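Local coordinates for protein spore germination lipase LipC (Metagenome, PDB 6NKD) that probably hydrolyses ester bonds of lipids as a serine hydrolase of the GDSL family, with a role in spore germination in its relatives, at residues T2-A7 / S42-A47; T76-G81 / R132-Y137. All coordinates share one frame; numbering follows the deposited sequence.

Contact 1 of 2, residues T2-A7 / S42-A47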
ATOM      1  N   THR A   2      12.330 -28.781 -11.612  1.00 95.38           N
ATOM      2  CA  THR A   2      11.901 -27.493 -11.078  1.00 92.36           C
ATOM      3  C   THR A   2      13.089 -26.690 -10.554  1.00 91.84           C
ATOM      4  O   THR A   2      13.816 -27.143  -9.669  1.00 93.97           O
ATOM      5  CB  THR A   2      10.871 -27.665  -9.946  1.00 93.14           C
ATOM      6  OG1 THR A   2       9.687 -28.284 -10.466  1.00 95.00           O
ATOM      7  CG2 THR A   2      10.509 -26.316  -9.345  1.00 89.13           C
ATOM      8  N   LEU A   3      13.278 -25.496 -11.108  1.00 88.94           N
ATOM      9  CA  LEU A   3      14.375 -24.625 -10.713  1.00 87.90           C
ATOM     10  C   LEU A   3      13.931 -23.685  -9.601  1.00 88.09           C
ATOM     11  O   LEU A   3      12.780 -23.237  -9.569  1.00 86.43           O
ATOM     12  CB  LEU A   3      14.881 -23.817 -11.908  1.00 83.98           C
ATOM     13  CG  LEU A   3      15.435 -24.613 -13.090  1.00 84.83           C
ATOM     14  CD1 LEU A   3      15.813 -23.681 -14.227  1.00 81.81           C
ATOM     15  CD2 LEU A   3      16.629 -25.453 -12.662  1.00 87.70           C
ATOM     16  N   GLN A   4      14.852 -23.390  -8.689  1.00 90.83           N
ATOM     17  CA  GLN A   4      14.605 -22.480  -7.578  1.00 92.50           C
ATOM     18  C   GLN A   4      15.405 -21.206  -7.816  1.00 89.70           C
ATOM     19  O   GLN A   4      16.633 -21.253  -7.937  1.00 93.07           O
ATOM     20  CB  GLN A   4      14.993 -23.121  -6.245  1.00100.14           C
ATOM     21  CG  GLN A   4      14.099 -22.734  -5.074  1.00103.73           C
ATOM     22  CD  GLN A   4      12.812 -23.541  -5.028  1.00105.88           C
ATOM     23  OE1 GLN A   4      12.594 -24.433  -5.848  1.00105.79           O
ATOM     24  NE2 GLN A   4      11.955 -23.234  -4.060  1.00107.37           N
ATOM     25  N   TYR A   5      14.708 -20.077  -7.891  1.00 84.10           N
ATOM     26  CA  TYR A   5      15.323 -18.780  -8.156  1.00 79.01           C
ATOM     27  C   TYR A   5      14.989 -17.848  -7.000  1.00 78.54           C
ATOM     28  O   TYR A   5      13.821 -17.501  -6.792  1.00 77.58           O
ATOM     29  CB  TYR A   5      14.839 -18.214  -9.492  1.00 74.12           C
ATOM     30  CG  TYR A   5      15.034 -16.723  -9.661  1.00 68.64           C
ATOM     31  CD1 TYR A   5      16.267 -16.127  -9.428  1.00 67.46           C
ATOM     32  CD2 TYR A   5      13.986 -15.913 -10.077  1.00 64.53           C
ATOM     33  CE1 TYR A   5      16.446 -14.766  -9.585  1.00 63.98           C
ATOM     34  CE2 TYR A   5      14.154 -14.550 -10.240  1.00 61.57           C
ATOM     35  CZ  TYR A   5      15.385 -13.982  -9.994  1.00 61.02           C
ATOM     36  OH  TYR A   5      15.557 -12.625 -10.156  1.00 58.00           O
ATOM     37  N   THR A   6      16.010 -17.451  -6.246  1.00 80.45           N
ATOM     38  CA  THR A   6      15.845 -16.500  -5.158  1.00 81.32           C
ATOM     39  C   THR A   6      16.312 -15.121  -5.608  1.00 80.14           C
ATOM     40  O   THR A   6      17.207 -14.989  -6.447  1.00 81.64           O
ATOM     41  CB  THR A   6      16.609 -16.946  -3.904  1.00 86.33           C
ATOM     42  OG1 THR A   6      16.054 -16.305  -2.750  1.00 89.70           O
ATOM     43  CG2 THR A   6      18.087 -16.589  -4.001  1.00 88.61           C
ATOM     44  N   ALA A   7      15.676 -14.090  -5.058  1.00 78.10           N
ATOM     45  CA  ALA A   7      15.970 -12.716  -5.438  1.00 76.19           C
ATOM     46  C   ALA A   7      16.065 -11.857  -4.190  1.00 73.53           C
ATOM     47  O   ALA A   7      15.161 -11.876  -3.349  1.00 74.07           O
ATOM     48  CB  ALA A   7      14.903 -12.158  -6.387  1.00 75.51           C
ATOM     49  N   SER A  42      10.469 -21.943  -9.465  1.00 67.19           N
ATOM     50  CA  SER A  42       9.912 -21.456  -8.212  1.00 66.70           C
ATOM     51  C   SER A  42      10.667 -20.205  -7.783  1.00 64.57           C
ATOM     52  O   SER A  42      11.901 -20.168  -7.837  1.00 64.42           O
ATOM     53  CB  SER A  42       9.995 -22.528  -7.125  1.00 70.30           C
ATOM     54  OG  SER A  42       9.469 -22.047  -5.900  1.00 70.67           O
ATOM     55  N   LEU A  43       9.927 -19.185  -7.358  1.00 63.50           N
ATOM     56  CA  LEU A  43      10.490 -17.879  -7.047  1.00 60.40           C
ATOM     57  C   LEU A  43      10.279 -17.550  -5.577  1.00 61.36           C
ATOM     58  O   LEU A  43       9.172 -17.703  -5.052  1.00 62.34           O
ATOM     59  CB  LEU A  43       9.861 -16.792  -7.924  1.00 57.60           C
ATOM     60  CG  LEU A  43      10.172 -15.339  -7.557  1.00 55.38           C
ATOM     61  CD1 LEU A  43      11.668 -15.070  -7.608  1.00 55.02           C
ATOM     62  CD2 LEU A  43       9.415 -14.380  -8.467  1.00 53.23           C
ATOM     63  N   ILE A  44      11.345 -17.098  -4.921  1.00 61.71           N
ATOM     64  CA  ILE A  44      11.290 -16.560  -3.567  1.00 63.71           C
ATOM     65  C   ILE A  44      11.966 -15.197  -3.583  1.00 63.09           C
ATOM     66  O   ILE A  44      13.042 -15.039  -4.172  1.00 62.51           O
ATOM     67  CB  ILE A  44      11.967 -17.495  -2.541  1.00 67.14           C
ATOM     68  CG1 ILE A  44      11.374 -18.907  -2.609  1.00 70.72           C
ATOM     69  CG2 ILE A  44      11.817 -16.938  -1.142  1.00 67.81           C
ATOM     70  CD1 ILE A  44      12.178 -19.878  -3.454  1.00 70.97           C
ATOM     71  N   VAL A  45      11.337 -14.210  -2.947  1.00 63.30           N
ATOM     72  CA  VAL A  45      11.803 -12.826  -2.990  1.00 61.12           C
ATOM     73  C   VAL A  45      11.958 -12.311  -1.566  1.00 63.63           C
ATOM     74  O   VAL A  45      10.994 -12.315  -0.792  1.00 65.19           O
ATOM     75  CB  VAL A  45      10.846 -11.920  -3.784  1.00 58.64           C
ATOM     76  CG1 VAL A  45      11.240 -10.457  -3.621  1.00 56.40           C
ATOM     77  CG2 VAL A  45      10.839 -12.312  -5.254  1.00 58.26           C
ATOM     78  N   PHE A  46      13.163 -11.861  -1.226  1.00 65.25           N
ATOM     79  CA  PHE A  46      13.435 -11.168   0.031  1.00 67.04           C
ATOM     80  C   PHE A  46      13.882  -9.758  -0.332  1.00 66.79           C
ATOM     81  O   PHE A  46      15.041  -9.548  -0.705  1.00 67.68           O
ATOM     82  CB  PHE A  46      14.500 -11.888   0.855  1.00 69.21           C
ATOM     83  CG  PHE A  46      14.165 -13.313   1.183  1.00 71.79           C
ATOM     84  CD1 PHE A  46      13.232 -13.613   2.162  1.00 73.23           C
ATOM     85  CD2 PHE A  46      14.801 -14.355   0.528  1.00 72.43           C
ATOM     86  CE1 PHE A  46      12.930 -14.924   2.471  1.00 75.65           C
ATOM     87  CE2 PHE A  46      14.505 -15.668   0.833  1.00 74.68           C
ATOM     88  CZ  PHE A  46      13.567 -15.953   1.807  1.00 76.49           C
ATOM     89  N   ALA A  47      12.973  -8.791  -0.235  1.00 66.84           N
ATOM     90  CA  ALA A  47      13.302  -7.428  -0.627  1.00 67.09           C
ATOM     91  C   ALA A  47      12.395  -6.449   0.104  1.00 68.29           C
ATOM     92  O   ALA A  47      11.259  -6.776   0.459  1.00 68.98           O
ATOM     93  CB  ALA A  47      13.178  -7.241  -2.143  1.00 65.10           C
TER
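Q4 folds its side chain over S42: the bend at chi2 (81°) brings CD to 3.7 Å from S42 CB. OE1 lies 3.5 Å from S42 CB, while NE2 comes within 3.4 Å of I44 CD1, so that the Q4 and I44 side chains cross at a slant. S42 OG has its own partner, a weak hydrogen bond to V41 O of the second subunit, whose K30 also packs on Q4, S42 and I44. Further along the same face, T6 OG1 approaches the rim of the F46 ring, close to the ring plane, 4.0 Å from CE2. Y5 and L43 occupy the other face and run alongside each other in the same direction. L43 CD1 meets the Y5 ring obliquely, 3.5 Å from CD2, and helix 25-37 packs against both residues. Between the two parallel strands, five backbone hydrogen bonds run from S42 N to L3 O (2.7 Å) through to F46 N and A7 O (2.9 Å). This is one edge pair of the parallel sheet in the alpha/beta/alpha sandwich of SGNH hydrolases. Regular main-chain bonding ties the strands together; their side chains add mainly apolar and van der Waals contact, with the Q4 and S42 face turned partly to a subunit interface.

Contact 2 of 2, residues T76-G81 / R132-Y137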
ATOM      1  N   THR A  76      19.726 -13.210  -7.850  1.00 60.72           N
ATOM      2  CA  THR A  76      19.857 -11.836  -8.312  1.00 58.71           C
ATOM      3  C   THR A  76      19.917 -10.906  -7.110  1.00 58.35           C
ATOM      4  O   THR A  76      19.190 -11.096  -6.129  1.00 59.90           O
ATOM      5  CB  THR A  76      18.700 -11.431  -9.229  1.00 56.96           C
ATOM      6  OG1 THR A  76      17.452 -11.680  -8.570  1.00 57.76           O
ATOM      7  CG2 THR A  76      18.754 -12.215 -10.530  1.00 47.97           C
ATOM      8  N   ILE A  77      20.789  -9.902  -7.185  1.00 56.51           N
ATOM      9  CA  ILE A  77      21.009  -8.969  -6.087  1.00 55.89           C
ATOM     10  C   ILE A  77      20.948  -7.549  -6.630  1.00 54.24           C
ATOM     11  O   ILE A  77      21.558  -7.245  -7.660  1.00 52.57           O
ATOM     12  CB  ILE A  77      22.355  -9.218  -5.381  1.00 57.98           C
ATOM     13  CG1 ILE A  77      22.454 -10.670  -4.907  1.00 59.71           C
ATOM     14  CG2 ILE A  77      22.524  -8.267  -4.205  1.00 58.21           C
ATOM     15  CD1 ILE A  77      23.740 -10.989  -4.183  1.00 62.20           C
ATOM     16  N   THR A  78      20.206  -6.686  -5.940  1.00 55.14           N
ATOM     17  CA  THR A  78      20.185  -5.260  -6.219  1.00 56.09           C
ATOM     18  C   THR A  78      20.509  -4.503  -4.939  1.00 62.29           C
ATOM     19  O   THR A  78      20.321  -5.016  -3.833  1.00 63.27           O
ATOM     20  CB  THR A  78      18.825  -4.792  -6.768  1.00 51.05           C
ATOM     21  OG1 THR A  78      17.821  -4.929  -5.755  1.00 51.11           O
ATOM     22  CG2 THR A  78      18.426  -5.614  -7.980  1.00 47.27           C
ATOM     23  N   GLY A  79      21.003  -3.284  -5.095  1.00 67.60           N
ATOM     24  CA  GLY A  79      21.317  -2.471  -3.938  1.00 74.19           C
ATOM     25  C   GLY A  79      22.138  -1.262  -4.321  1.00 78.17           C
ATOM     26  O   GLY A  79      22.490  -1.055  -5.486  1.00 78.53           O
ATOM     27  N   CYS A  80      22.427  -0.455  -3.298  1.00 81.60           N
ATOM     28  CA  CYS A  80      23.214   0.775  -3.335  1.00 86.52           C
ATOM     29  C   CYS A  80      22.539   1.896  -4.119  1.00 84.53           C
ATOM     30  O   CYS A  80      23.123   2.981  -4.240  1.00 89.87           O
ATOM     31  CB  CYS A  80      24.623   0.551  -3.905  1.00 90.29           C
ATOM     32  SG  CYS A  80      25.895   1.671  -3.276  1.00 98.82           S
ATOM     33  N   GLY A  81      21.331   1.683  -4.645  1.00 85.68           N
ATOM     34  CA  GLY A  81      20.653   2.745  -5.370  1.00 81.67           C
ATOM     35  C   GLY A  81      20.249   3.910  -4.481  1.00 78.25           C
ATOM     36  O   GLY A  81      20.319   5.070  -4.897  1.00 75.99           O
ATOM     37  N   ARG A 132      23.530 -13.186 -10.718  1.00 68.08           N
ATOM     38  CA  ARG A 132      23.468 -12.041 -11.621  1.00 66.88           C
ATOM     39  C   ARG A 132      23.155 -10.805 -10.789  1.00 65.42           C
ATOM     40  O   ARG A 132      22.014 -10.614 -10.357  1.00 65.15           O
ATOM     41  CB  ARG A 132      22.414 -12.246 -12.711  1.00 65.11           C
ATOM     42  CG  ARG A 132      22.899 -12.992 -13.949  1.00 66.63           C
ATOM     43  CD  ARG A 132      22.981 -14.492 -13.724  1.00 69.54           C
ATOM     44  NE  ARG A 132      23.331 -15.207 -14.950  1.00 72.52           N
ATOM     45  CZ  ARG A 132      24.564 -15.586 -15.268  1.00 74.24           C
ATOM     46  NH1 ARG A 132      25.573 -15.328 -14.447  1.00 74.10           N
ATOM     47  NH2 ARG A 132      24.790 -16.230 -16.406  1.00 76.75           N
ATOM     48  N   LEU A 133      24.162  -9.971 -10.555  1.00 66.11           N
ATOM     49  CA  LEU A 133      23.987  -8.728  -9.815  1.00 66.93           C
ATOM     50  C   LEU A 133      23.983  -7.557 -10.789  1.00 66.22           C
ATOM     51  O   LEU A 133      24.815  -7.493 -11.700  1.00 67.03           O
ATOM     52  CB  LEU A 133      25.082  -8.554  -8.761  1.00 69.19           C
ATOM     53  CG  LEU A 133      26.541  -8.655  -9.204  1.00 72.92           C
ATOM     54  CD1 LEU A 133      27.130  -7.271  -9.434  1.00 75.23           C
ATOM     55  CD2 LEU A 133      27.357  -9.428  -8.182  1.00 73.19           C
ATOM     56  N   LEU A 134      23.042  -6.640 -10.597  1.00 64.69           N
ATOM     57  CA  LEU A 134      22.825  -5.532 -11.516  1.00 64.00           C
ATOM     58  C   LEU A 134      23.501  -4.276 -10.989  1.00 62.11           C
ATOM     59  O   LEU A 134      23.412  -3.961  -9.799  1.00 61.64           O
ATOM     60  CB  LEU A 134      21.331  -5.275 -11.713  1.00 64.49           C
ATOM     61  CG  LEU A 134      20.479  -6.474 -12.127  1.00 67.69           C
ATOM     62  CD1 LEU A 134      19.902  -7.191 -10.912  1.00 68.97           C
ATOM     63  CD2 LEU A 134      19.375  -6.036 -13.075  1.00 68.97           C
ATOM     64  N   ASN A 135      24.175  -3.555 -11.882  1.00 61.58           N
ATOM     65  CA  ASN A 135      24.822  -2.318 -11.479  1.00 59.93           C
ATOM     66  C   ASN A 135      23.795  -1.188 -11.414  1.00 57.27           C
ATOM     67  O   ASN A 135      22.590  -1.389 -11.589  1.00 56.18           O
ATOM     68  CB  ASN A 135      25.984  -1.983 -12.416  1.00 60.33           C
ATOM     69  CG  ASN A 135      25.560  -1.811 -13.869  1.00 60.32           C
ATOM     70  OD1 ASN A 135      24.403  -1.522 -14.173  1.00 60.24           O
ATOM     71  ND2 ASN A 135      26.512  -1.980 -14.778  1.00 61.29           N
ATOM     72  N   LEU A 136      24.283   0.021 -11.164  1.00 56.26           N
ATOM     73  CA  LEU A 136      23.418   1.174 -10.988  1.00 54.40           C
ATOM     74  C   LEU A 136      23.263   1.939 -12.295  1.00 56.04           C
ATOM     75  O   LEU A 136      24.226   2.114 -13.047  1.00 62.28           O
ATOM     76  CB  LEU A 136      23.979   2.101  -9.908  1.00 51.97           C
ATOM     77  CG  LEU A 136      24.120   1.507  -8.505  1.00 51.33           C
ATOM     78  CD1 LEU A 136      24.735   2.525  -7.556  1.00 51.70           C
ATOM     79  CD2 LEU A 136      22.773   1.028  -7.986  1.00 50.42           C
ATOM     80  N   TYR A 137      22.040   2.381 -12.562  1.00 52.44           N
ATOM     81  CA  TYR A 137      21.770   3.302 -13.652  1.00 52.42           C
ATOM     82  C   TYR A 137      21.748   4.732 -13.123  1.00 50.33           C
ATOM     83  O   TYR A 137      21.592   4.974 -11.923  1.00 50.28           O
ATOM     84  CB  TYR A 137      20.441   2.967 -14.335  1.00 54.16           C
ATOM     85  CG  TYR A 137      19.238   2.996 -13.414  1.00 52.16           C
ATOM     86  CD1 TYR A 137      18.542   4.176 -13.181  1.00 50.33           C
ATOM     87  CD2 TYR A 137      18.793   1.840 -12.786  1.00 52.06           C
ATOM     88  CE1 TYR A 137      17.444   4.206 -12.345  1.00 50.24           C
ATOM     89  CE2 TYR A 137      17.693   1.860 -11.948  1.00 51.54           C
ATOM     90  CZ  TYR A 137      17.023   3.047 -11.731  1.00 50.78           C
ATOM     91  OH  TYR A 137      15.928   3.075 -10.898  1.00 50.58           O
TER
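L136 sets CG anti to its carbonyl carbon (chi1 -61°) and CD1 anti to CA (chi2 178°), and its two methyls meet the turn at G79-G81. CD2 lies 3.3 Å from G79 O and 3.7 Å from G81 N; CD1 is 3.7 Å from C80 O and also approaches C80 CB. In T78, CG2 is anti to the carbonyl carbon and touches L134 CD1 at 3.6 Å. T78 OG1 is hydrogen-bonded to D10 OD2 and T13 OG1. Between the strands proper, the pairing is slack: I77 N to R132 O is a weak hydrogen bond of 3.5 Å, and L134 N to I77 O another weak one, of 3.3 Å. Beyond I77 the backbones diverge, and L136 spans the growing separation between them, backed by I150 and F153 of helix 144-157. An alanine here would lose both methyls and would probably leave a gap against G79 O, G81 N and the C80 backbone. C80 is disulfide-bonded to C107, and the next residue after G81 is N82, a probable substrate-binding residue. Methyl packing against backbone and the C80-C107 disulfide, more than cross-strand hydrogen bonds, thus mark the segment leading to N82 in the probable active site.

In the fold
Both contacts belong to one five-stranded parallel sheet, and strands 3-9 and 74-77 lie next to each other in it. Contact 1 is partly buried at one edge of the sheet, its centre about 14 Å from that of the chain, with strand 41-47 as one edge strand and a second subunit against it; contact 2 is buried, its centre about 2 Å from that of the chain, and touched by no other chain. Y5 OH joins them through a probable hydrogen bond to T76 OG1 (2.6 Å), and helix 25-37 packs on both. Their chemistry differs accordingly: full strand pairing with polar side chains near the interface in 2-7/42-47, against fading strand bonds and leucine packing in 76-81/132-137, near the probable catalytic residues.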